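Local coordinates for vivid PAS protein VVD (Neurospora crassa, PDB 3D72), which acts as a blue-light photoreceptor of the LOV class of PAS domains, binding a flavin cofactor and forming a rapidly exchanging dimer on light activation, at residues P31-L43 / P49-T61. The protein carries 1 engineered substitution. Residues are numbered along the deposited sequence; the frame is centred on the assembly and turned at random.
Sequences PVDTSVALILCDL and PIVYASEAFLYMT. Engineered in segment 31-43: V36 (natural residue Cys). With FAD (flavin-adenine dinucleotide), chain C.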
ATOM      1  N   PRO A  31       6.969   7.274   1.060  1.00 16.44           N
ATOM      2  CA  PRO A  31       5.818   6.613   0.435  1.00 14.92           C
ATOM      3  C   PRO A  31       6.096   6.144  -0.992  1.00 13.78           C
ATOM      4  O   PRO A  31       6.766   6.828  -1.764  1.00 14.30           O
ATOM      5  CB  PRO A  31       4.725   7.682   0.501  1.00 15.90           C
ATOM      6  CG  PRO A  31       5.500   8.975   0.535  1.00 18.08           C
ATOM      7  CD  PRO A  31       6.656   8.664   1.430  1.00 16.86           C
ATOM      8  N   VAL A  32       5.591   4.960  -1.328  1.00 12.14           N
ATOM      9  CA  VAL A  32       5.762   4.410  -2.665  1.00 11.55           C
ATOM     10  C   VAL A  32       4.434   3.836  -3.122  1.00 11.79           C
ATOM     11  O   VAL A  32       3.608   3.456  -2.295  1.00 11.87           O
ATOM     12  CB  VAL A  32       6.820   3.278  -2.695  1.00 11.47           C
ATOM     13  CG1 VAL A  32       8.228   3.866  -2.647  1.00 12.31           C
ATOM     14  CG2 VAL A  32       6.600   2.329  -1.528  1.00 12.70           C
ATOM     15  N   ASP A  33       4.217   3.810  -4.432  1.00 13.07           N
ATOM     16  CA  ASP A  33       2.995   3.237  -4.974  1.00 13.96           C
ATOM     17  C   ASP A  33       3.316   2.572  -6.299  1.00 14.68           C
ATOM     18  O   ASP A  33       4.465   2.584  -6.741  1.00 13.42           O
ATOM     19  CB  ASP A  33       1.871   4.282  -5.137  1.00 14.89           C
ATOM     20  CG  ASP A  33       2.245   5.430  -6.054  1.00 16.35           C
ATOM     21  OD1 ASP A  33       3.139   5.263  -6.907  1.00 15.21           O
ATOM     22  OD2 ASP A  33       1.619   6.505  -5.932  1.00 17.28           O
ATOM     23  N   THR A  34       2.304   1.984  -6.922  1.00 17.16           N
ATOM     24  CA  THR A  34       2.495   1.274  -8.174  1.00 19.44           C
ATOM     25  C   THR A  34       2.851   2.146  -9.367  1.00 19.83           C
ATOM     26  O   THR A  34       3.090   1.620 -10.459  1.00 21.15           O
ATOM     27  CB  THR A  34       1.241   0.459  -8.538  1.00 20.07           C
ATOM     28  OG1 THR A  34       0.145   1.355  -8.763  1.00 21.31           O
ATOM     29  CG2 THR A  34       0.891  -0.507  -7.417  1.00 20.18           C
ATOM     30  N   SER A  35       2.900   3.464  -9.165  1.00 19.46           N
ATOM     31  CA  SER A  35       3.218   4.406 -10.239  1.00 18.96           C
ATOM     32  C   SER A  35       4.722   4.607 -10.439  1.00 17.77           C
ATOM     33  O   SER A  35       5.152   5.100 -11.480  1.00 18.94           O
ATOM     34  CB  SER A  35       2.576   5.773  -9.970  1.00 19.90           C
ATOM     35  OG  SER A  35       3.410   6.609  -9.184  1.00 22.22           O
ATOM     36  N   VAL A  36       5.515   4.230  -9.442  1.00 16.54           N
ATOM     37  CA  VAL A  36       6.961   4.386  -9.512  1.00 15.16           C
ATOM     38  C   VAL A  36       7.595   3.267 -10.320  1.00 13.89           C
ATOM     39  O   VAL A  36       6.927   2.298 -10.669  1.00 12.18           O
ATOM     40  CB  VAL A  36       7.591   4.368  -8.101  1.00 15.05           C
ATOM     41  CG1 VAL A  36       6.887   5.376  -7.213  1.00 17.40           C
ATOM     42  CG2 VAL A  36       7.500   2.974  -7.497  1.00 16.48           C
ATOM     43  N   ALA A  37       8.878   3.413 -10.632  1.00 11.98           N
ATOM     44  CA  ALA A  37       9.583   2.365 -11.368  1.00 11.12           C
ATOM     45  C   ALA A  37       9.913   1.262 -10.366  1.00 10.30           C
ATOM     46  O   ALA A  37      10.629   1.480  -9.391  1.00  9.38           O
ATOM     47  CB  ALA A  37      10.864   2.912 -11.994  1.00 12.42           C
ATOM     48  N   LEU A  38       9.376   0.074 -10.590  1.00  8.96           N
ATOM     49  CA  LEU A  38       9.643  -1.018  -9.668  1.00  7.70           C
ATOM     50  C   LEU A  38       9.572  -2.342 -10.378  1.00  7.36           C
ATOM     51  O   LEU A  38       8.995  -2.444 -11.453  1.00  7.76           O
ATOM     52  CB  LEU A  38       8.635  -1.024  -8.510  1.00 10.46           C
ATOM     53  CG  LEU A  38       7.154  -1.312  -8.777  1.00  9.56           C
ATOM     54  CD1 LEU A  38       6.925  -2.815  -8.949  1.00 11.44           C
ATOM     55  CD2 LEU A  38       6.320  -0.801  -7.599  1.00 12.94           C
ATOM     56  N   ILE A  39      10.195  -3.339  -9.773  1.00  7.21           N
ATOM     57  CA  ILE A  39      10.144  -4.697 -10.305  1.00  7.69           C
ATOM     58  C   ILE A  39      10.084  -5.671  -9.141  1.00  7.86           C
ATOM     59  O   ILE A  39      10.485  -5.356  -8.024  1.00  8.19           O
ATOM     60  CB  ILE A  39      11.354  -5.039 -11.212  1.00  9.34           C
ATOM     61  CG1 ILE A  39      12.660  -5.011 -10.421  1.00  9.90           C
ATOM     62  CG2 ILE A  39      11.417  -4.061 -12.370  1.00 10.19           C
ATOM     63  CD1 ILE A  39      13.846  -5.530 -11.229  1.00 12.00           C
ATOM     64  N   LEU A  40       9.545  -6.856  -9.394  1.00  5.77           N
ATOM     65  CA  LEU A  40       9.459  -7.880  -8.368  1.00  7.71           C
ATOM     66  C   LEU A  40      10.196  -9.089  -8.932  1.00  8.10           C
ATOM     67  O   LEU A  40       9.965  -9.465 -10.087  1.00  8.50           O
ATOM     68  CB  LEU A  40       8.001  -8.266  -8.097  1.00  7.36           C
ATOM     69  CG  LEU A  40       7.822  -9.177  -6.873  1.00  8.57           C
ATOM     70  CD1 LEU A  40       7.882  -8.340  -5.590  1.00  7.52           C
ATOM     71  CD2 LEU A  40       6.477  -9.889  -6.963  1.00  8.92           C
ATOM     72  N   CYS A  41      11.097  -9.659  -8.136  1.00  7.81           N
ATOM     73  CA  CYS A  41      11.864 -10.832  -8.543  1.00  7.95           C
ATOM     74  C   CYS A  41      11.547 -11.996  -7.625  1.00  9.09           C
ATOM     75  O   CYS A  41      11.281 -11.807  -6.432  1.00  8.45           O
ATOM     76  CB  CYS A  41      13.362 -10.537  -8.516  1.00  9.20           C
ATOM     77  SG  CYS A  41      13.855  -9.239  -9.680  1.00  9.75           S
ATOM     78  N   ASP A  42      11.580 -13.203  -8.181  1.00  7.76           N
ATOM     79  CA  ASP A  42      11.269 -14.405  -7.412  1.00  8.69           C
ATOM     80  C   ASP A  42      12.544 -15.022  -6.831  1.00  8.93           C
ATOM     81  O   ASP A  42      13.370 -15.571  -7.551  1.00  8.66           O
ATOM     82  CB  ASP A  42      10.569 -15.419  -8.315  1.00 10.27           C
ATOM     83  CG  ASP A  42       9.870 -16.506  -7.532  1.00 10.59           C
ATOM     84  OD1 ASP A  42      10.342 -16.832  -6.432  1.00 11.33           O
ATOM     85  OD2 ASP A  42       8.857 -17.048  -8.025  1.00 12.28           O
ATOM     86  N   LEU A  43      12.698 -14.930  -5.516  1.00  9.96           N
ATOM     87  CA  LEU A  43      13.874 -15.469  -4.855  1.00 11.82           C
ATOM     88  C   LEU A  43      13.960 -16.982  -4.921  1.00 12.50           C
ATOM     89  O   LEU A  43      15.043 -17.550  -4.760  1.00 13.70           O
ATOM     90  CB  LEU A  43      13.895 -15.043  -3.386  1.00 12.59           C
ATOM     91  CG  LEU A  43      14.018 -13.542  -3.121  1.00 13.51           C
ATOM     92  CD1 LEU A  43      13.820 -13.260  -1.639  1.00 13.33           C
ATOM     93  CD2 LEU A  43      15.374 -13.054  -3.591  1.00 13.80           C
ATOM     94  N   PRO A  49      14.671 -14.417 -11.080  1.00  8.37           N
ATOM     95  CA  PRO A  49      14.067 -13.731 -12.223  1.00  8.72           C
ATOM     96  C   PRO A  49      13.008 -12.666 -11.946  1.00  7.52           C
ATOM     97  O   PRO A  49      12.269 -12.751 -10.969  1.00  9.04           O
ATOM     98  CB  PRO A  49      13.488 -14.886 -13.027  1.00  8.57           C
ATOM     99  CG  PRO A  49      13.005 -15.806 -11.957  1.00  9.06           C
ATOM    100  CD  PRO A  49      14.161 -15.800 -10.969  1.00  8.99           C
ATOM    101  N   ILE A  50      12.946 -11.674 -12.829  1.00  6.84           N
ATOM    102  CA  ILE A  50      11.941 -10.631 -12.749  1.00  7.16           C
ATOM    103  C   ILE A  50      10.617 -11.286 -13.124  1.00  7.80           C
ATOM    104  O   ILE A  50      10.510 -11.915 -14.178  1.00  8.45           O
ATOM    105  CB  ILE A  50      12.217  -9.497 -13.766  1.00  8.39           C
ATOM    106  CG1 ILE A  50      13.529  -8.787 -13.417  1.00  8.99           C
ATOM    107  CG2 ILE A  50      11.061  -8.524 -13.789  1.00  8.70           C
ATOM    108  CD1 ILE A  50      14.018  -7.848 -14.504  1.00  7.71           C
ATOM    109  N   VAL A  51       9.616 -11.157 -12.265  1.00  8.01           N
ATOM    110  CA  VAL A  51       8.307 -11.747 -12.547  1.00  8.30           C
ATOM    111  C   VAL A  51       7.248 -10.653 -12.705  1.00  9.09           C
ATOM    112  O   VAL A  51       6.105 -10.922 -13.075  1.00  8.79           O
ATOM    113  CB  VAL A  51       7.876 -12.770 -11.447  1.00  8.21           C
ATOM    114  CG1 VAL A  51       8.795 -13.982 -11.483  1.00  9.82           C
ATOM    115  CG2 VAL A  51       7.912 -12.131 -10.071  1.00  7.64           C
ATOM    116  N   TYR A  52       7.633  -9.412 -12.411  1.00  8.70           N
ATOM    117  CA  TYR A  52       6.741  -8.264 -12.577  1.00  9.51           C
ATOM    118  C   TYR A  52       7.554  -6.997 -12.777  1.00  8.68           C
ATOM    119  O   TYR A  52       8.535  -6.782 -12.078  1.00  8.84           O
ATOM    120  CB  TYR A  52       5.832  -8.060 -11.360  1.00 10.18           C
ATOM    121  CG  TYR A  52       4.935  -6.849 -11.515  1.00 13.83           C
ATOM    122  CD1 TYR A  52       5.340  -5.584 -11.084  1.00 14.84           C
ATOM    123  CD2 TYR A  52       3.711  -6.959 -12.163  1.00 16.20           C
ATOM    124  CE1 TYR A  52       4.544  -4.460 -11.304  1.00 17.71           C
ATOM    125  CE2 TYR A  52       2.913  -5.846 -12.387  1.00 19.03           C
ATOM    126  CZ  TYR A  52       3.334  -4.604 -11.959  1.00 18.91           C
ATOM    127  OH  TYR A  52       2.531  -3.519 -12.210  1.00 23.04           O
ATOM    128  N   ALA A  53       7.139  -6.168 -13.733  1.00  8.84           N
ATOM    129  CA  ALA A  53       7.823  -4.902 -13.997  1.00  9.89           C
ATOM    130  C   ALA A  53       6.777  -3.817 -14.199  1.00  9.87           C
ATOM    131  O   ALA A  53       5.833  -3.984 -14.972  1.00  9.35           O
ATOM    132  CB  ALA A  53       8.715  -5.018 -15.234  1.00  9.20           C
ATOM    133  N   SER A  54       6.931  -2.702 -13.491  1.00  9.09           N
ATOM    134  CA  SER A  54       5.972  -1.614 -13.625  1.00  9.61           C
ATOM    135  C   SER A  54       6.192  -0.881 -14.938  1.00 10.13           C
ATOM    136  O   SER A  54       7.282  -0.922 -15.510  1.00 10.45           O
ATOM    137  CB  SER A  54       6.095  -0.623 -12.462  1.00 10.86           C
ATOM    138  OG  SER A  54       7.191   0.251 -12.643  1.00 10.04           O
ATOM    139  N   GLU A  55       5.157  -0.207 -15.415  1.00 11.08           N
ATOM    140  CA  GLU A  55       5.285   0.523 -16.661  1.00 12.48           C
ATOM    141  C   GLU A  55       6.367   1.594 -16.587  1.00 11.98           C
ATOM    142  O   GLU A  55       7.019   1.883 -17.582  1.00 12.06           O
ATOM    143  CB  GLU A  55       3.937   1.129 -17.049  1.00 15.57           C
ATOM    144  CG  GLU A  55       2.897   0.060 -17.326  1.00 22.18           C
ATOM    145  CD  GLU A  55       1.844   0.499 -18.320  1.00 25.80           C
ATOM    146  OE1 GLU A  55       1.025  -0.354 -18.729  1.00 28.98           O
ATOM    147  OE2 GLU A  55       1.830   1.693 -18.694  1.00 28.55           O
ATOM    148  N   ALA A  56       6.572   2.168 -15.405  1.00 11.62           N
ATOM    149  CA  ALA A  56       7.597   3.197 -15.241  1.00 11.48           C
ATOM    150  C   ALA A  56       9.008   2.626 -15.393  1.00 11.58           C
ATOM    151  O   ALA A  56       9.921   3.327 -15.858  1.00 12.25           O
ATOM    152  CB  ALA A  56       7.451   3.882 -13.880  1.00 11.79           C
ATOM    153  N   PHE A  57       9.195   1.371 -14.982  1.00 10.53           N
ATOM    154  CA  PHE A  57      10.494   0.712 -15.122  1.00 11.62           C
ATOM    155  C   PHE A  57      10.756   0.452 -16.602  1.00 11.77           C
ATOM    156  O   PHE A  57      11.867   0.639 -17.086  1.00 12.72           O
ATOM    157  CB  PHE A  57      10.500  -0.624 -14.369  1.00 10.54           C
ATOM    158  CG  PHE A  57      11.698  -1.485 -14.655  1.00 10.15           C
ATOM    159  CD1 PHE A  57      12.886  -1.302 -13.958  1.00 10.05           C
ATOM    160  CD2 PHE A  57      11.639  -2.478 -15.631  1.00  9.04           C
ATOM    161  CE1 PHE A  57      13.999  -2.093 -14.215  1.00  9.02           C
ATOM    162  CE2 PHE A  57      12.749  -3.279 -15.901  1.00  9.66           C
ATOM    163  CZ  PHE A  57      13.933  -3.089 -15.195  1.00  8.63           C
ATOM    164  N   LEU A  58       9.730  -0.002 -17.316  1.00 13.13           N
ATOM    165  CA  LEU A  58       9.879  -0.280 -18.743  1.00 13.19           C
ATOM    166  C   LEU A  58      10.176   1.007 -19.501  1.00 13.93           C
ATOM    167  O   LEU A  58      10.999   1.027 -20.422  1.00 14.60           O
ATOM    168  CB  LEU A  58       8.606  -0.924 -19.290  1.00 13.73           C
ATOM    169  CG  LEU A  58       8.224  -2.251 -18.633  1.00 15.02           C
ATOM    170  CD1 LEU A  58       6.896  -2.740 -19.207  1.00 14.99           C
ATOM    171  CD2 LEU A  58       9.333  -3.270 -18.861  1.00 15.42           C
ATOM    172  N   TYR A  59       9.507   2.084 -19.104  1.00 14.76           N
ATOM    173  CA  TYR A  59       9.713   3.370 -19.751  1.00 15.40           C
ATOM    174  C   TYR A  59      11.129   3.877 -19.490  1.00 14.92           C
ATOM    175  O   TYR A  59      11.826   4.329 -20.412  1.00 15.67           O
ATOM    176  CB  TYR A  59       8.710   4.391 -19.229  1.00 16.06           C
ATOM    177  CG  TYR A  59       8.841   5.738 -19.888  1.00 17.69           C
ATOM    178  CD1 TYR A  59       8.740   6.908 -19.144  1.00 18.95           C
ATOM    179  CD2 TYR A  59       9.054   5.843 -21.260  1.00 18.85           C
ATOM    180  CE1 TYR A  59       8.844   8.153 -19.747  1.00 19.51           C
ATOM    181  CE2 TYR A  59       9.163   7.082 -21.876  1.00 20.24           C
ATOM    182  CZ  TYR A  59       9.057   8.230 -21.113  1.00 19.58           C
ATOM    183  OH  TYR A  59       9.149   9.459 -21.712  1.00 20.41           O
ATOM    184  N   MET A  60      11.548   3.806 -18.231  1.00 14.12           N
ATOM    185  CA  MET A  60      12.879   4.252 -17.840  1.00 13.90           C
ATOM    186  C   MET A  60      13.998   3.543 -18.594  1.00 14.68           C
ATOM    187  O   MET A  60      14.932   4.184 -19.084  1.00 13.87           O
ATOM    188  CB  MET A  60      13.101   4.035 -16.338  1.00 13.08           C
ATOM    189  CG  MET A  60      14.505   4.407 -15.876  1.00 15.82           C
ATOM    190  SD  MET A  60      14.859   3.885 -14.180  1.00 16.37           S
ATOM    191  CE  MET A  60      15.369   2.176 -14.430  1.00 18.28           C
ATOM    192  N   THR A  61      13.898   2.219 -18.685  1.00 14.50           N
ATOM    193  CA  THR A  61      14.931   1.412 -19.331  1.00 14.59           C
ATOM    194  C   THR A  61      14.819   1.245 -20.839  1.00 14.85           C
ATOM    195  O   THR A  61      15.798   0.890 -21.495  1.00 14.45           O
ATOM    196  CB  THR A  61      15.002   0.001 -18.699  1.00 14.14           C
ATOM    197  OG1 THR A  61      13.784  -0.711 -18.961  1.00 13.17           O
ATOM    198  CG2 THR A  61      15.216   0.100 -17.197  1.00 12.53           C
TER
HETATM  199  PA  FAD C 201      27.688 -11.925  -9.603  1.00 23.41           P
HETATM  200  O1A FAD C 201      27.325 -12.213 -11.018  1.00 23.22           O
HETATM  201  O2A FAD C 201      28.126 -13.062  -8.760  1.00 24.57           O
HETATM  202  O5B FAD C 201      28.793 -10.786  -9.605  1.00 25.58           O
HETATM  203  C5B FAD C 201      29.406 -10.265  -8.409  1.00 30.77           C
HETATM  204  C4B FAD C 201      30.587  -9.400  -8.838  1.00 34.35           C
HETATM  205  O4B FAD C 201      31.230  -8.943  -7.635  1.00 35.98           O
HETATM  206  C3B FAD C 201      31.655 -10.118  -9.691  1.00 35.60           C
HETATM  207  O3B FAD C 201      31.957  -9.479 -10.905  1.00 36.52           O
HETATM  208  C2B FAD C 201      32.869 -10.260  -8.781  1.00 36.61           C
HETATM  209  O2B FAD C 201      34.138 -10.107  -9.361  1.00 36.34           O
HETATM  210  C1B FAD C 201      32.620  -9.292  -7.620  1.00 37.48           C
HETATM  211  N9A FAD C 201      32.881  -9.853  -6.308  1.00 39.82           N
HETATM  212  C8A FAD C 201      32.285 -10.936  -5.724  1.00 40.70           C
HETATM  213  N7A FAD C 201      32.735 -11.222  -4.525  1.00 41.33           N
HETATM  214  C5A FAD C 201      33.720 -10.271  -4.314  1.00 41.49           C
HETATM  215  C6A FAD C 201      34.591 -10.027  -3.194  1.00 42.38           C
HETATM  216  N6A FAD C 201      34.568 -10.799  -2.103  1.00 42.83           N
HETATM  217  N1A FAD C 201      35.472  -8.989  -3.278  1.00 42.92           N
HETATM  218  C2A FAD C 201      35.473  -8.226  -4.405  1.00 42.81           C
HETATM  219  N3A FAD C 201      34.699  -8.352  -5.508  1.00 42.45           N
HETATM  220  C4A FAD C 201      33.823  -9.441  -5.381  1.00 41.33           C
HETATM  221  N1  FAD C 201      20.805  -4.679 -10.939  1.00  8.83           N
HETATM  222  C2  FAD C 201      20.938  -3.624 -11.784  1.00  8.51           C
HETATM  223  O2  FAD C 201      22.013  -3.359 -12.354  1.00 10.03           O
HETATM  224  N3  FAD C 201      19.839  -2.784 -12.017  1.00 10.52           N
HETATM  225  C4  FAD C 201      18.569  -2.953 -11.460  1.00  7.73           C
HETATM  226  O4  FAD C 201      17.657  -2.137 -11.726  1.00  9.07           O
HETATM  227  C4X FAD C 201      18.443  -4.043 -10.575  1.00  8.10           C
HETATM  228  N5  FAD C 201      17.191  -4.290  -9.980  1.00  7.42           N
HETATM  229  C5X FAD C 201      17.088  -5.371  -9.123  1.00  8.45           C
HETATM  230  C6  FAD C 201      15.826  -5.639  -8.509  1.00  6.95           C
HETATM  231  C7  FAD C 201      15.642  -6.716  -7.675  1.00  8.46           C
HETATM  232  C7M FAD C 201      14.252  -6.899  -7.049  1.00  8.59           C
HETATM  233  C8  FAD C 201      16.700  -7.628  -7.438  1.00  8.01           C
HETATM  234  C8M FAD C 201      16.556  -8.848  -6.550  1.00  8.58           C
HETATM  235  C9  FAD C 201      17.985  -7.374  -8.041  1.00  7.76           C
HETATM  236  C9A FAD C 201      18.199  -6.271  -8.885  1.00  7.81           C
HETATM  237  N10 FAD C 201      19.479  -5.974  -9.506  1.00  7.68           N
HETATM  238  C10 FAD C 201      19.572  -4.906 -10.370  1.00  8.09           C
HETATM  239  C1' FAD C 201      20.698  -6.794  -9.259  1.00  8.15           C
HETATM  240  C2' FAD C 201      20.978  -8.039 -10.064  1.00  9.72           C
HETATM  241  O2' FAD C 201      19.739  -8.710 -10.316  1.00  9.41           O
HETATM  242  C3' FAD C 201      21.995  -8.886  -9.262  1.00  9.13           C
HETATM  243  O3' FAD C 201      21.411  -9.230  -8.006  1.00 10.38           O
HETATM  244  C4' FAD C 201      23.338  -8.127  -8.996  1.00 10.48           C
HETATM  245  O4' FAD C 201      23.992  -7.892 -10.228  1.00 10.12           O
HETATM  246  C5' FAD C 201      24.280  -8.888  -8.049  1.00 12.63           C
HETATM  247  O5' FAD C 201      24.147 -10.310  -8.199  1.00 14.91           O
HETATM  248  P   FAD C 201      24.883 -11.130  -9.342  1.00 16.53           P
HETATM  249  O1P FAD C 201      24.209 -12.429  -9.400  1.00 16.28           O
HETATM  250  O2P FAD C 201      24.911 -10.353 -10.606  1.00 14.47           O
HETATM  251  O3P FAD C 201      26.397 -11.357  -8.864  1.00 20.21           O
HETATM  252  O   HOH W   1       2.899  -1.190 -11.659  1.00 30.71           O
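Backbone hydrogen bonds pair L40 with Y52 and define a hairpin whose strands 38-42 and 50-53 run nearly antiparallel. L40 N gives to Y52 O, while L40 O accepts twice: from V51 N at 2.8 Å and, less straight, from Y52 N at 3.3 Å. Two residues facing one is a classic beta bulge, and it shifts the register by one before C41 meets I50; D42 N to P49 O closes the far end.

S54 makes the polar joint at the other end. Its OG donates to the backbone O of V36, an engineered residue, at 2.9 Å, in the carbonyl plane on a lone pair. The same OG accepts from F57 N at 3.3 Å as the N-cap of helix 55-61. S54 N meets L38 O with a nearly linear N-H...O angle of 171°. With an alanine here, V36 O would probably lose this donor and the first turn of the helix its side-chain cap.

Apolar contacts divide by sheet face. I39 CG2 sits 3.4 Å from the F57 ring centroid, 10° off the normal, a CH-pi contact; T61 CG2 lies over the opposite face, toward the rim. I39 CG1 lies between the backbone N and the carbonyl carbon (chi1 64°) and carries CD1 to 3.4 Å from FAD C6; C41 SG approaches FAD C7M, so this face lines the flavin pocket. On the other face L40 CB packs on Y52 CB, and L38 CD1 reaches the edge of the Y52 ring, near its plane.

Strand 50-53 is outermost in the five-stranded PAS sheet; strand 38-42 separates it from strand 140-146, whose Y142 and M144 pack on L40 and whose R141 forms a salt bridge with D42. Helix 12-21 touches Y52 through I12, and V68 of helix 65-68 packs against A53 and F57.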